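Local coordinates for protein glycosyltransferase (PDB 2IUY) that probably transfers a sugar from a nucleotide donor, as a retaining family GT4 glycosyltransferase involved in avilamycin A biosynthesis, and binds UDP, at residues A7-P12 with D86-H91; F51-P56 with E74-W79; A160-L165 with L229-A234; G188-L193 with T213-G218; S239-G244 with T271-L276. All coordinates share one frame; numbering follows the deposited sequence.

Contact 1 of 5, residues A7-P12 with D86-H91; sequences ALVNIP and DVVHDH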
# COMPACT_ATOMS: atom_id res chain seq x y z
N ALA A 7 8.68 -0.70 17.92
CA ALA A 7 9.41 -1.55 16.99
C ALA A 7 8.48 -1.84 15.83
O ALA A 7 7.43 -2.47 16.04
CB ALA A 7 9.84 -2.84 17.66
N LEU A 8 8.84 -1.34 14.64
CA LEU A 8 8.05 -1.51 13.41
C LEU A 8 8.73 -2.57 12.60
O LEU A 8 9.87 -2.35 12.22
CB LEU A 8 8.05 -0.26 12.53
CG LEU A 8 7.09 0.88 12.79
CD1 LEU A 8 7.33 1.99 11.68
CD2 LEU A 8 5.63 0.36 12.87
N VAL A 9 8.03 -3.68 12.31
CA VAL A 9 8.66 -4.82 11.67
C VAL A 9 8.17 -4.83 10.27
O VAL A 9 7.00 -5.11 10.00
CB VAL A 9 8.37 -6.23 12.38
CG1 VAL A 9 9.35 -7.29 11.86
CG2 VAL A 9 8.54 -6.13 13.91
N ASN A 10 9.08 -4.47 9.36
CA ASN A 10 8.85 -4.55 7.94
C ASN A 10 8.92 -6.00 7.54
O ASN A 10 9.58 -6.79 8.22
CB ASN A 10 9.96 -3.79 7.20
CG ASN A 10 9.80 -3.82 5.70
OD1 ASN A 10 8.71 -3.55 5.19
ND2 ASN A 10 10.88 -4.10 4.98
N ILE A 11 8.29 -6.31 6.41
CA ILE A 11 8.33 -7.65 5.80
C ILE A 11 9.74 -7.87 5.23
O ILE A 11 10.16 -7.14 4.31
CB ILE A 11 7.25 -7.79 4.67
CG1 ILE A 11 7.27 -9.20 4.08
CG2 ILE A 11 7.48 -6.74 3.52
CD1 ILE A 11 6.05 -9.51 3.16
N PRO A 12 10.51 -8.83 5.81
CA PRO A 12 11.91 -9.06 5.35
C PRO A 12 12.00 -9.77 3.98
O PRO A 12 11.64 -10.95 3.85
CB PRO A 12 12.55 -9.89 6.49
CG PRO A 12 11.52 -10.05 7.54
CD PRO A 12 10.14 -9.69 6.95
N ASP A 86 8.00 -0.41 23.82
CA ASP A 86 6.68 -0.56 24.40
C ASP A 86 5.73 -1.42 23.53
O ASP A 86 4.80 -2.04 24.05
CB ASP A 86 6.05 0.80 24.65
CG ASP A 86 6.90 1.68 25.57
OD1 ASP A 86 7.08 1.34 26.77
OD2 ASP A 86 7.46 2.67 25.04
N VAL A 87 6.01 -1.43 22.22
CA VAL A 87 5.08 -1.92 21.20
C VAL A 87 5.91 -2.54 20.10
O VAL A 87 6.88 -1.93 19.62
CB VAL A 87 4.26 -0.73 20.53
CG1 VAL A 87 3.38 -1.22 19.37
CG2 VAL A 87 3.41 0.04 21.56
N VAL A 88 5.54 -3.76 19.71
CA VAL A 88 6.00 -4.37 18.47
C VAL A 88 4.84 -4.37 17.50
O VAL A 88 3.85 -5.00 17.74
CB VAL A 88 6.53 -5.81 18.69
CG1 VAL A 88 6.83 -6.53 17.36
CG2 VAL A 88 7.79 -5.77 19.57
N HIS A 89 5.00 -3.66 16.39
CA HIS A 89 3.98 -3.49 15.38
C HIS A 89 4.46 -4.17 14.10
O HIS A 89 5.32 -3.64 13.38
CB HIS A 89 3.72 -1.98 15.19
CG HIS A 89 2.59 -1.66 14.26
ND1 HIS A 89 2.17 -0.36 14.05
CD2 HIS A 89 1.83 -2.44 13.46
CE1 HIS A 89 1.15 -0.37 13.19
NE2 HIS A 89 0.94 -1.62 12.81
N ASP A 90 3.90 -5.37 13.86
CA ASP A 90 4.23 -6.26 12.79
C ASP A 90 3.50 -5.90 11.50
O ASP A 90 2.28 -5.78 11.46
CB ASP A 90 3.98 -7.75 13.19
CG ASP A 90 4.52 -8.72 12.13
OD1 ASP A 90 5.58 -8.40 11.54
OD2 ASP A 90 3.89 -9.77 11.83
N HIS A 91 4.28 -5.73 10.43
CA HIS A 91 3.76 -5.58 9.08
C HIS A 91 4.15 -6.74 8.19
O HIS A 91 3.87 -6.69 7.02
CB HIS A 91 4.31 -4.28 8.45
CG HIS A 91 3.79 -3.05 9.13
ND1 HIS A 91 2.71 -2.34 8.65
CD2 HIS A 91 4.17 -2.45 10.28
CE1 HIS A 91 2.48 -1.31 9.46
NE2 HIS A 91 3.36 -1.35 10.45
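A7 O is gripped twice by the neighbouring strand. H89 N donates to it at 2.7 Å, almost straight (178°), while V88 CA adds a C-H...O contact. H89 O is held likewise: V9 N lies 2.9 Å from H89 O, though above the carbonyl plane, and L8 CA supplies the C-H. A7 N bonded to V87 O begins this series, and a more bent bond from H91 N to V9 O (2.8 Å) ends it.

L8 and H89 share one face of the sheet. L8 CG stands anti to its carbonyl carbon, and CD2 reaches both imidazoles, 3.7 Å from H89 ND1 and 3.7 Å from H91 NE2. A leucine branch suits this place: both nitrogens of H89 (by Y332 and S110) and ND1 of H91 (by H112) are engaged elsewhere, so an apolar neighbour costs them nothing. On the face of A7, V9, V88 and D90, the slim A7 and the beta-branched valines fit under helix 73-82, with V9 CG2 3.9 Å from V88 CG1. D90 OD1 lies 3.6 Å from V9 CB, yet its polar partner is S92.

Strands 5-9 and 87-90 are the central parallel pair of a Rossmann-like sheet of order 3-2-1-4-5-6, the N-terminal half of the GT-B fold; beyond their C-terminal ends lies G30 of the UDP site.

Contact 2 of 5, residues F51-P56 with E74-W79; sequences FLLGAP and EEIERW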
# COMPACT_ATOMS: atom_id res chain seq x y z
N PHE A 51 12.04 1.99 16.00
CA PHE A 51 13.08 1.01 15.76
C PHE A 51 12.54 0.23 14.57
O PHE A 51 11.49 -0.36 14.66
CB PHE A 51 13.30 0.14 17.03
CG PHE A 51 13.80 0.94 18.20
CD1 PHE A 51 15.18 1.07 18.44
CD2 PHE A 51 12.89 1.66 19.00
CE1 PHE A 51 15.63 1.84 19.49
CE2 PHE A 51 13.33 2.47 20.07
CZ PHE A 51 14.69 2.54 20.32
N LEU A 52 13.23 0.34 13.42
CA LEU A 52 12.78 -0.28 12.19
C LEU A 52 13.54 -1.58 12.09
O LEU A 52 14.77 -1.58 12.18
CB LEU A 52 13.02 0.64 10.96
CG LEU A 52 12.86 0.03 9.57
CD1 LEU A 52 11.34 -0.30 9.34
CD2 LEU A 52 13.43 0.98 8.46
N LEU A 53 12.79 -2.67 11.89
CA LEU A 53 13.33 -4.01 11.78
C LEU A 53 12.89 -4.54 10.43
O LEU A 53 11.87 -4.08 9.87
CB LEU A 53 12.72 -4.90 12.88
CG LEU A 53 13.24 -4.65 14.28
CD1 LEU A 53 12.04 -4.86 15.13
CD2 LEU A 53 14.33 -5.73 14.58
N GLY A 54 13.69 -5.48 9.92
CA GLY A 54 13.43 -6.17 8.69
C GLY A 54 13.74 -5.31 7.50
O GLY A 54 13.18 -5.56 6.43
N ALA A 55 14.58 -4.28 7.69
CA ALA A 55 14.97 -3.37 6.57
C ALA A 55 16.36 -2.69 6.78
O ALA A 55 16.46 -1.44 6.78
CB ALA A 55 13.87 -2.32 6.33
N PRO A 56 17.41 -3.51 6.98
CA PRO A 56 18.74 -2.95 7.30
C PRO A 56 19.28 -2.14 6.08
O PRO A 56 18.86 -2.36 4.94
CB PRO A 56 19.60 -4.19 7.65
CG PRO A 56 18.82 -5.39 7.12
CD PRO A 56 17.39 -4.98 6.88
N GLU A 74 15.03 -14.67 12.12
CA GLU A 74 15.68 -15.14 13.35
C GLU A 74 16.40 -14.03 14.09
O GLU A 74 16.38 -13.98 15.31
CB GLU A 74 16.66 -16.30 13.04
CG GLU A 74 16.88 -16.57 11.51
CD GLU A 74 18.34 -16.80 11.10
OE1 GLU A 74 18.53 -17.55 10.11
OE2 GLU A 74 19.28 -16.25 11.74
N GLU A 75 17.05 -13.15 13.33
CA GLU A 75 17.73 -11.96 13.87
C GLU A 75 16.73 -10.96 14.43
O GLU A 75 17.02 -10.30 15.43
CB GLU A 75 18.52 -11.24 12.76
CG GLU A 75 19.85 -11.86 12.44
CD GLU A 75 20.34 -11.61 11.01
OE1 GLU A 75 20.92 -12.59 10.47
OE2 GLU A 75 20.15 -10.50 10.42
N ILE A 76 15.59 -10.81 13.76
CA ILE A 76 14.54 -9.95 14.22
C ILE A 76 13.97 -10.52 15.54
O ILE A 76 13.79 -9.78 16.49
CB ILE A 76 13.39 -9.74 13.17
CG1 ILE A 76 13.89 -9.07 11.88
CG2 ILE A 76 12.24 -8.90 13.79
CD1 ILE A 76 12.84 -9.18 10.71
N GLU A 77 13.72 -11.83 15.61
CA GLU A 77 13.23 -12.45 16.88
C GLU A 77 14.21 -12.32 18.02
O GLU A 77 13.80 -12.05 19.15
CB GLU A 77 12.89 -13.95 16.74
CG GLU A 77 12.16 -14.29 15.51
CD GLU A 77 11.69 -15.72 15.49
OE1 GLU A 77 10.62 -15.94 14.85
OE2 GLU A 77 12.40 -16.60 16.09
N ARG A 78 15.49 -12.51 17.71
CA ARG A 78 16.52 -12.43 18.72
C ARG A 78 16.55 -11.05 19.32
O ARG A 78 16.62 -10.93 20.55
CB ARG A 78 17.87 -12.80 18.11
CG ARG A 78 19.06 -12.89 19.06
CD ARG A 78 20.19 -13.63 18.38
NE ARG A 78 19.76 -14.99 18.02
CZ ARG A 78 19.79 -15.51 16.78
NH1 ARG A 78 20.28 -14.81 15.75
NH2 ARG A 78 19.34 -16.76 16.59
N TRP A 79 16.46 -10.02 18.47
CA TRP A 79 16.47 -8.60 18.86
C TRP A 79 15.26 -8.20 19.71
O TRP A 79 15.41 -7.51 20.72
CB TRP A 79 16.57 -7.68 17.62
CG TRP A 79 16.84 -6.22 18.01
CD1 TRP A 79 18.08 -5.62 18.21
CD2 TRP A 79 15.85 -5.19 18.28
NE1 TRP A 79 17.90 -4.30 18.58
CE2 TRP A 79 16.56 -4.02 18.63
CE3 TRP A 79 14.45 -5.15 18.25
CZ2 TRP A 79 15.90 -2.82 18.96
CZ3 TRP A 79 13.80 -3.95 18.58
CH2 TRP A 79 14.54 -2.81 18.94
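L53 is the main bump: its CD2 methyl pushes into the notch between two side chains one helical turn apart, 3.9 Å from I76 CG2 and 3.7 Å from W79 CE3. I76 stretches out, with CG1 anti to the carbonyl carbon, and sets CD1 3.7 Å from G54 CA. Glycine suits that spot twice over, since its backbone has a positive phi (76°) and the lack of a side chain lets the isoleucine tip approach closely. This is the helix-on-sheet packing of a Rossmann-like domain: helix 73-82 leads into strand 87-90 and packs on one face of the sheet, its axis 10.5 Å from that of strand 51-53 and running roughly against it (149°). Its I76 also rests on V9 of the next strand.

W79 spreads along the strand. With CG anti to the backbone N, the indole extends past L53 to F51, where CH2 lies 3.7 Å from F51 CB. The two aromatic side chains cross at about a right angle, but their ring planes are only 36° apart and meet obliquely. A broad, flat indole fits here because it spans L53 and F51 on one side of the strand.

Contact 3 of 5, residues A160-L165 with L229-A234; sequences AKEDFL and LASAHA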
# COMPACT_ATOMS: atom_id res chain seq x y z
N ALA A 160 3.53 19.05 -14.60
CA ALA A 160 2.60 19.22 -15.73
C ALA A 160 1.80 17.93 -15.99
O ALA A 160 2.37 16.87 -16.01
CB ALA A 160 3.36 19.63 -17.01
N LYS A 161 0.48 18.05 -16.14
CA LYS A 161 -0.39 16.90 -16.38
C LYS A 161 -0.14 16.35 -17.78
O LYS A 161 -0.00 17.11 -18.74
CB LYS A 161 -1.87 17.28 -16.20
CG LYS A 161 -2.35 17.28 -14.72
CD LYS A 161 -1.99 15.96 -14.02
CE LYS A 161 -2.74 15.74 -12.70
NZ LYS A 161 -2.34 14.43 -12.11
N GLU A 162 -0.02 15.02 -17.88
CA GLU A 162 0.12 14.39 -19.18
C GLU A 162 -1.21 13.72 -19.56
O GLU A 162 -2.17 13.73 -18.81
CB GLU A 162 1.28 13.39 -19.19
CG GLU A 162 2.64 13.93 -18.75
CD GLU A 162 3.19 15.01 -19.67
OE1 GLU A 162 2.84 15.01 -20.88
OE2 GLU A 162 3.97 15.86 -19.19
N ASP A 163 -1.25 13.13 -20.74
CA ASP A 163 -2.52 12.61 -21.24
C ASP A 163 -2.66 11.14 -20.96
O ASP A 163 -3.72 10.58 -21.19
CB ASP A 163 -2.67 12.88 -22.73
CG ASP A 163 -3.18 14.30 -23.02
OD1 ASP A 163 -4.17 14.72 -22.35
OD2 ASP A 163 -2.60 14.98 -23.90
N PHE A 164 -1.57 10.53 -20.47
CA PHE A 164 -1.53 9.07 -20.27
C PHE A 164 -2.31 8.66 -19.01
O PHE A 164 -2.34 9.42 -18.03
CB PHE A 164 -0.08 8.56 -20.28
CG PHE A 164 0.76 8.96 -19.04
CD1 PHE A 164 0.70 8.22 -17.84
CD2 PHE A 164 1.61 10.07 -19.09
CE1 PHE A 164 1.46 8.58 -16.74
CE2 PHE A 164 2.35 10.44 -17.99
CZ PHE A 164 2.27 9.70 -16.80
N LEU A 165 -2.95 7.48 -19.05
CA LEU A 165 -3.48 6.80 -17.83
C LEU A 165 -2.35 5.96 -17.22
O LEU A 165 -1.33 5.75 -17.88
CB LEU A 165 -4.72 5.97 -18.13
CG LEU A 165 -5.88 6.72 -18.83
CD1 LEU A 165 -7.16 5.83 -19.03
CD2 LEU A 165 -6.23 8.02 -18.11
N LEU A 229 3.19 9.33 -10.87
CA LEU A 229 2.01 9.42 -9.99
C LEU A 229 1.28 10.75 -10.12
O LEU A 229 0.04 10.79 -10.22
CB LEU A 229 2.43 9.21 -8.53
CG LEU A 229 2.13 7.94 -7.72
CD1 LEU A 229 1.26 6.86 -8.37
CD2 LEU A 229 3.38 7.39 -6.98
N ALA A 230 2.07 11.82 -10.17
CA ALA A 230 1.61 13.21 -10.25
C ALA A 230 1.16 13.65 -11.69
O ALA A 230 0.24 14.42 -11.86
CB ALA A 230 2.77 14.13 -9.78
N SER A 231 1.89 13.20 -12.69
CA SER A 231 1.69 13.66 -14.06
C SER A 231 0.56 12.88 -14.75
O SER A 231 -0.05 13.36 -15.72
CB SER A 231 3.02 13.54 -14.84
OG SER A 231 3.45 12.20 -14.94
N ALA A 232 0.20 11.70 -14.22
CA ALA A 232 -0.80 10.90 -14.93
C ALA A 232 -2.14 11.61 -15.00
O ALA A 232 -2.56 12.23 -14.05
CB ALA A 232 -0.95 9.51 -14.29
N HIS A 233 -2.87 11.43 -16.10
CA HIS A 233 -4.26 11.87 -16.14
C HIS A 233 -5.13 11.18 -15.04
O HIS A 233 -5.95 11.81 -14.36
CB HIS A 233 -4.82 11.69 -17.57
CG HIS A 233 -6.21 12.23 -17.74
ND1 HIS A 233 -6.45 13.49 -18.23
CD2 HIS A 233 -7.42 11.71 -17.44
CE1 HIS A 233 -7.76 13.72 -18.24
NE2 HIS A 233 -8.37 12.66 -17.75
N ALA A 234 -4.95 9.87 -14.87
CA ALA A 234 -5.67 9.14 -13.85
C ALA A 234 -4.90 7.89 -13.60
O ALA A 234 -4.13 7.47 -14.45
CB ALA A 234 -7.16 8.80 -14.27
O HOH W 1 -4.24 15.20 -17.76
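K161 turns back on itself, CG beside the backbone N (chi1 -82°) and the chain bent again at chi2 (-52°), so that NZ reaches the end of helix 222-231. NZ donates to A230 O at 2.6 Å and to A232 O at 2.9 Å, each time from above the carbonyl plane. A lysine suits this position, since carbonyls at a helix C-terminus would be expected to attract its positive charge; G265 O offers a weak further bond. F164 takes the crowded position between N and carbonyl carbon (chi1 70°), which lays its ring over A232, with CA 4.1 Å from the ring centroid in a CH-pi contact. S231 OG sits at the ring edge, 3.3 Å from F164 CZ, and has D227 O as its polar partner.

Here the chain enters the two central parallel strands of the C-terminal Rossmann-like domain of the GT-B fold, 165-168 and 234-237. Backbone bonds draw the approaches together: E162 N to S231 O (2.7 Å), nearly straight, and H233 N to F164 O (2.8 Å), more bent. A water donates to E162 O and lies 2.8 Å from H233 ND1. The side chains of buried L165 and of H233 lie side by side, L165 CD2 3.9 Å from H233 CD2.

Contact 4 of 5, residues G188-L193 with T213-G218; sequences GRRLVL and TVEPIG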
# COMPACT_ATOMS: atom_id res chain seq x y z
N GLY A 188 -9.59 5.84 -25.52
CA GLY A 188 -8.70 6.35 -26.56
C GLY A 188 -7.38 6.84 -25.96
O GLY A 188 -6.68 7.75 -26.54
N ARG A 189 -7.02 6.28 -24.79
CA ARG A 189 -5.81 6.74 -24.12
C ARG A 189 -4.67 5.76 -24.08
O ARG A 189 -4.86 4.56 -24.24
CB ARG A 189 -6.10 7.25 -22.72
CG ARG A 189 -7.15 8.30 -22.67
CD ARG A 189 -6.68 9.45 -21.89
NE ARG A 189 -7.67 10.52 -21.98
CZ ARG A 189 -7.39 11.80 -21.78
NH1 ARG A 189 -6.14 12.16 -21.49
NH2 ARG A 189 -8.35 12.72 -21.89
N ARG A 190 -3.48 6.31 -23.86
CA ARG A 190 -2.32 5.51 -23.53
C ARG A 190 -2.38 5.07 -22.05
O ARG A 190 -2.96 5.74 -21.21
CB ARG A 190 -1.05 6.29 -23.87
CG ARG A 190 -1.02 6.71 -25.34
CD ARG A 190 -1.14 5.48 -26.30
NE ARG A 190 -1.68 5.87 -27.61
CZ ARG A 190 -2.92 5.64 -28.05
NH1 ARG A 190 -3.80 4.97 -27.31
NH2 ARG A 190 -3.29 6.07 -29.26
N LEU A 191 -1.86 3.88 -21.80
CA LEU A 191 -1.69 3.33 -20.49
C LEU A 191 -0.21 2.97 -20.31
O LEU A 191 0.32 2.04 -20.94
CB LEU A 191 -2.55 2.08 -20.30
CG LEU A 191 -2.38 1.38 -18.94
CD1 LEU A 191 -3.05 2.18 -17.85
CD2 LEU A 191 -2.94 -0.05 -19.01
N VAL A 192 0.45 3.73 -19.42
CA VAL A 192 1.74 3.34 -18.88
C VAL A 192 1.58 2.21 -17.85
O VAL A 192 0.80 2.31 -16.89
CB VAL A 192 2.46 4.56 -18.28
CG1 VAL A 192 3.76 4.16 -17.65
CG2 VAL A 192 2.71 5.56 -19.39
N LEU A 193 2.26 1.10 -18.12
CA LEU A 193 2.30 -0.03 -17.23
C LEU A 193 3.61 0.02 -16.48
O LEU A 193 4.66 -0.43 -16.99
CB LEU A 193 2.22 -1.34 -18.00
CG LEU A 193 0.91 -1.92 -18.46
CD1 LEU A 193 1.27 -3.16 -19.27
CD2 LEU A 193 0.13 -2.35 -17.28
N THR A 213 -2.21 0.49 -27.10
CA THR A 213 -2.63 1.22 -25.90
C THR A 213 -1.53 1.26 -24.84
O THR A 213 -1.26 2.32 -24.28
CB THR A 213 -3.86 0.56 -25.33
OG1 THR A 213 -4.89 0.74 -26.28
CG2 THR A 213 -4.31 1.14 -23.93
N VAL A 214 -0.90 0.10 -24.57
CA VAL A 214 -0.04 -0.04 -23.43
C VAL A 214 1.40 0.39 -23.73
O VAL A 214 1.91 0.17 -24.84
CB VAL A 214 -0.11 -1.45 -22.78
CG1 VAL A 214 -1.57 -1.79 -22.49
CG2 VAL A 214 0.59 -2.53 -23.66
N GLU A 215 2.02 1.06 -22.74
CA GLU A 215 3.45 1.29 -22.77
C GLU A 215 4.02 0.71 -21.49
O GLU A 215 3.98 1.36 -20.44
CB GLU A 215 3.81 2.78 -22.91
CG GLU A 215 3.02 3.51 -24.00
CD GLU A 215 3.08 5.05 -23.90
OE1 GLU A 215 4.00 5.58 -23.20
OE2 GLU A 215 2.21 5.71 -24.54
N PRO A 216 4.56 -0.52 -21.59
CA PRO A 216 5.15 -1.21 -20.43
C PRO A 216 6.55 -0.69 -20.19
O PRO A 216 7.39 -0.76 -21.11
CB PRO A 216 5.18 -2.68 -20.88
CG PRO A 216 4.50 -2.73 -22.26
CD PRO A 216 4.63 -1.36 -22.81
N ILE A 217 6.82 -0.20 -18.99
CA ILE A 217 8.12 0.43 -18.70
C ILE A 217 8.91 -0.35 -17.65
O ILE A 217 10.07 -0.07 -17.40
CB ILE A 217 7.96 1.94 -18.36
CG1 ILE A 217 7.00 2.16 -17.19
CG2 ILE A 217 7.37 2.69 -19.54
CD1 ILE A 217 7.32 3.44 -16.43
N GLY A 218 8.27 -1.36 -17.08
CA GLY A 218 8.89 -2.20 -16.08
C GLY A 218 8.87 -1.52 -14.72
O GLY A 218 8.23 -0.48 -14.53
O HOH W 2 -5.64 3.36 -26.35
O HOH W 3 5.64 -3.09 -16.92
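The close, dry part of the contact is the parallel backbone pairing with the apolar side chains about it. Four N-H...O bonds alternate between the strands, from L191 N to T213 O, E215 N to L191 O (2.7 Å), L193 N to E215 O and I217 N to L193 O. Of the four, the one accepted by L191 O lies in the carbonyl plane; the others are approached from above it. One face carries L191, L193, V214 and P216. L193 keeps CG beside its backbone N and puts CD1 4.1 Å from V214 CB, while L191 CD2 lies alongside V214 CG1. Apolar residues suit this face because helices 177-187 and 200-210 cover it. V192, on the other face, brings CG1 to 3.8 Å from I217 CG1, next to V220 of the UDP site.

Strands 191-194 and 214-216, with helix 200-210 between them, form a beta-alpha-beta crossover of the C-terminal Rossmann-like domain. Strand 214-216 is outermost in this chain's sheet. A proline, lacking an N-H, is well placed there, because P216 N faces away from the bonded strand.

The start of the contact is looser and wetter. R190 and E215 carry opposite charges but make no salt bridge: R190 NE stays 5.0 Å from E215 OE2, the guanidinium and carboxylate planes are 61° apart, and OE2 instead lies 3.4 Å from R190 CB. A water donates to R189 O and sits 2.7 Å from T213 OG1. At the far end a second water donates to L193 O, which I217 N also grips, and accepts from G218 N at 3.2 Å.

Contact 5 of 5, residues S239-G244 with T271-L276; sequences SQAVTG and TGNGCL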
# COMPACT_ATOMS: atom_id res chain seq x y z
N SER A 239 -8.08 -4.21 -9.59
CA SER A 239 -7.97 -5.51 -8.98
C SER A 239 -9.23 -6.31 -9.32
O SER A 239 -10.32 -5.74 -9.39
CB SER A 239 -7.73 -5.41 -7.47
OG SER A 239 -6.47 -4.81 -7.19
N GLN A 240 -9.05 -7.60 -9.59
CA GLN A 240 -10.11 -8.46 -10.10
C GLN A 240 -10.42 -9.55 -9.10
O GLN A 240 -9.55 -10.04 -8.38
CB GLN A 240 -9.70 -9.08 -11.46
CG GLN A 240 -9.46 -8.05 -12.60
CD GLN A 240 -10.71 -7.29 -13.03
OE1 GLN A 240 -11.72 -7.89 -13.41
NE2 GLN A 240 -10.63 -5.96 -13.03
N ALA A 241 -11.68 -9.93 -9.02
CA ALA A 241 -12.05 -11.00 -8.10
C ALA A 241 -11.80 -12.38 -8.74
O ALA A 241 -12.68 -13.03 -9.30
CB ALA A 241 -13.48 -10.82 -7.59
N VAL A 242 -10.54 -12.79 -8.70
CA VAL A 242 -10.15 -14.06 -9.30
C VAL A 242 -9.44 -14.83 -8.22
O VAL A 242 -9.10 -14.22 -7.19
CB VAL A 242 -9.19 -13.86 -10.53
CG1 VAL A 242 -9.95 -13.14 -11.70
CG2 VAL A 242 -7.92 -13.10 -10.16
N THR A 243 -9.22 -16.13 -8.42
CA THR A 243 -8.39 -16.87 -7.48
C THR A 243 -6.98 -17.07 -8.00
O THR A 243 -6.58 -16.54 -9.05
CB THR A 243 -9.01 -18.26 -7.02
OG1 THR A 243 -8.27 -18.81 -5.88
CG2 THR A 243 -9.05 -19.26 -8.16
N GLY A 244 -6.20 -17.81 -7.21
CA GLY A 244 -4.77 -17.86 -7.40
C GLY A 244 -4.13 -18.66 -6.29
O GLY A 244 -4.83 -19.30 -5.48
N THR A 271 -12.00 -0.78 -9.81
CA THR A 271 -13.08 -1.71 -9.56
C THR A 271 -13.54 -1.54 -8.10
O THR A 271 -13.01 -0.68 -7.40
CB THR A 271 -12.61 -3.14 -9.78
OG1 THR A 271 -11.54 -3.40 -8.85
CG2 THR A 271 -12.12 -3.32 -11.23
N GLY A 272 -14.55 -2.33 -7.70
CA GLY A 272 -15.02 -2.35 -6.33
C GLY A 272 -14.42 -3.48 -5.51
O GLY A 272 -14.90 -3.80 -4.42
N ASN A 273 -13.36 -4.10 -6.04
CA ASN A 273 -12.70 -5.20 -5.36
C ASN A 273 -12.12 -4.87 -3.99
O ASN A 273 -11.32 -3.89 -3.86
CB ASN A 273 -11.59 -5.80 -6.21
CG ASN A 273 -11.05 -7.08 -5.63
OD1 ASN A 273 -10.02 -7.09 -4.92
ND2 ASN A 273 -11.80 -8.16 -5.85
N GLY A 274 -12.48 -5.68 -2.98
CA GLY A 274 -11.86 -5.56 -1.66
C GLY A 274 -11.98 -4.14 -1.13
O GLY A 274 -13.02 -3.54 -1.21
N CYS A 275 -10.87 -3.57 -0.71
CA CYS A 275 -10.83 -2.19 -0.18
C CYS A 275 -11.22 -1.12 -1.21
O CYS A 275 -11.60 0.00 -0.84
CB CYS A 275 -9.42 -1.91 0.33
SG CYS A 275 -8.17 -1.62 -0.96
N LEU A 276 -11.11 -1.42 -2.50
CA LEU A 276 -11.38 -0.40 -3.52
C LEU A 276 -12.78 0.23 -3.44
O LEU A 276 -12.94 1.44 -3.63
CB LEU A 276 -11.07 -0.93 -4.91
CG LEU A 276 -9.60 -1.37 -5.03
CD1 LEU A 276 -9.41 -2.06 -6.39
CD2 LEU A 276 -8.61 -0.17 -4.90
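Neither segment is a regular helix or strand, and their closest alpha carbons, S239 and N273, are 6.0 Å apart. Residues 273-276 form a type II' beta turn closed by L276 N to N273 O (2.8 Å); G274 occupies its positive-phi corner, a conformation glycine adopts easily. On the other side, A241 is the centre of an inverse gamma turn.

One hydroxyl joins the two. T271 OG1, in the crowded position between N and carbonyl carbon (chi1 61°), donates to S239 O at 2.7 Å, in the carbonyl plane and on a lone pair. T271 OG1 in turn weakly accepts N273 N. N273 crosses the gap with CG anti to its N: CB rests 3.4 Å from S239 O, and ND2 comes 3.6 Å from A241 CB. An asparagine suits the place because both ends of its amide are used, OD1 by E252 N and ND2 by W250 O and Y289 OH. S239 OG bonds E252 as well, while S239 CB meets L276 CD1 at 3.9 Å.

These loops follow adjacent parallel strands, 234-237 and 268-270, of a Rossmann-like domain, at the C-terminal strand ends where such domains bind nucleotides; K175 of the UDP site adjoins S239.

The five contacts fall into the two Rossmann-like halves of a GT-B fold. Contacts 1 and 2, centres 8 Å apart, share the N-terminal sheet, where strands 5-9 and 49-53 are neighbours; contact 2 is nested within the loop closed by contact 1. Contacts 3 and 4, centres 12 Å apart, are nested likewise in the C-terminal half, joined through L165 pairing with R190 and V192. Their centres lie 35 and 36 Å from that of contact 1, across the chain's centre. Contact 5 comes last, in the C-terminal half but only about 15 Å from contact 1 by nearest atoms. Residues of the UDP site come from both halves, consistent with binding between them.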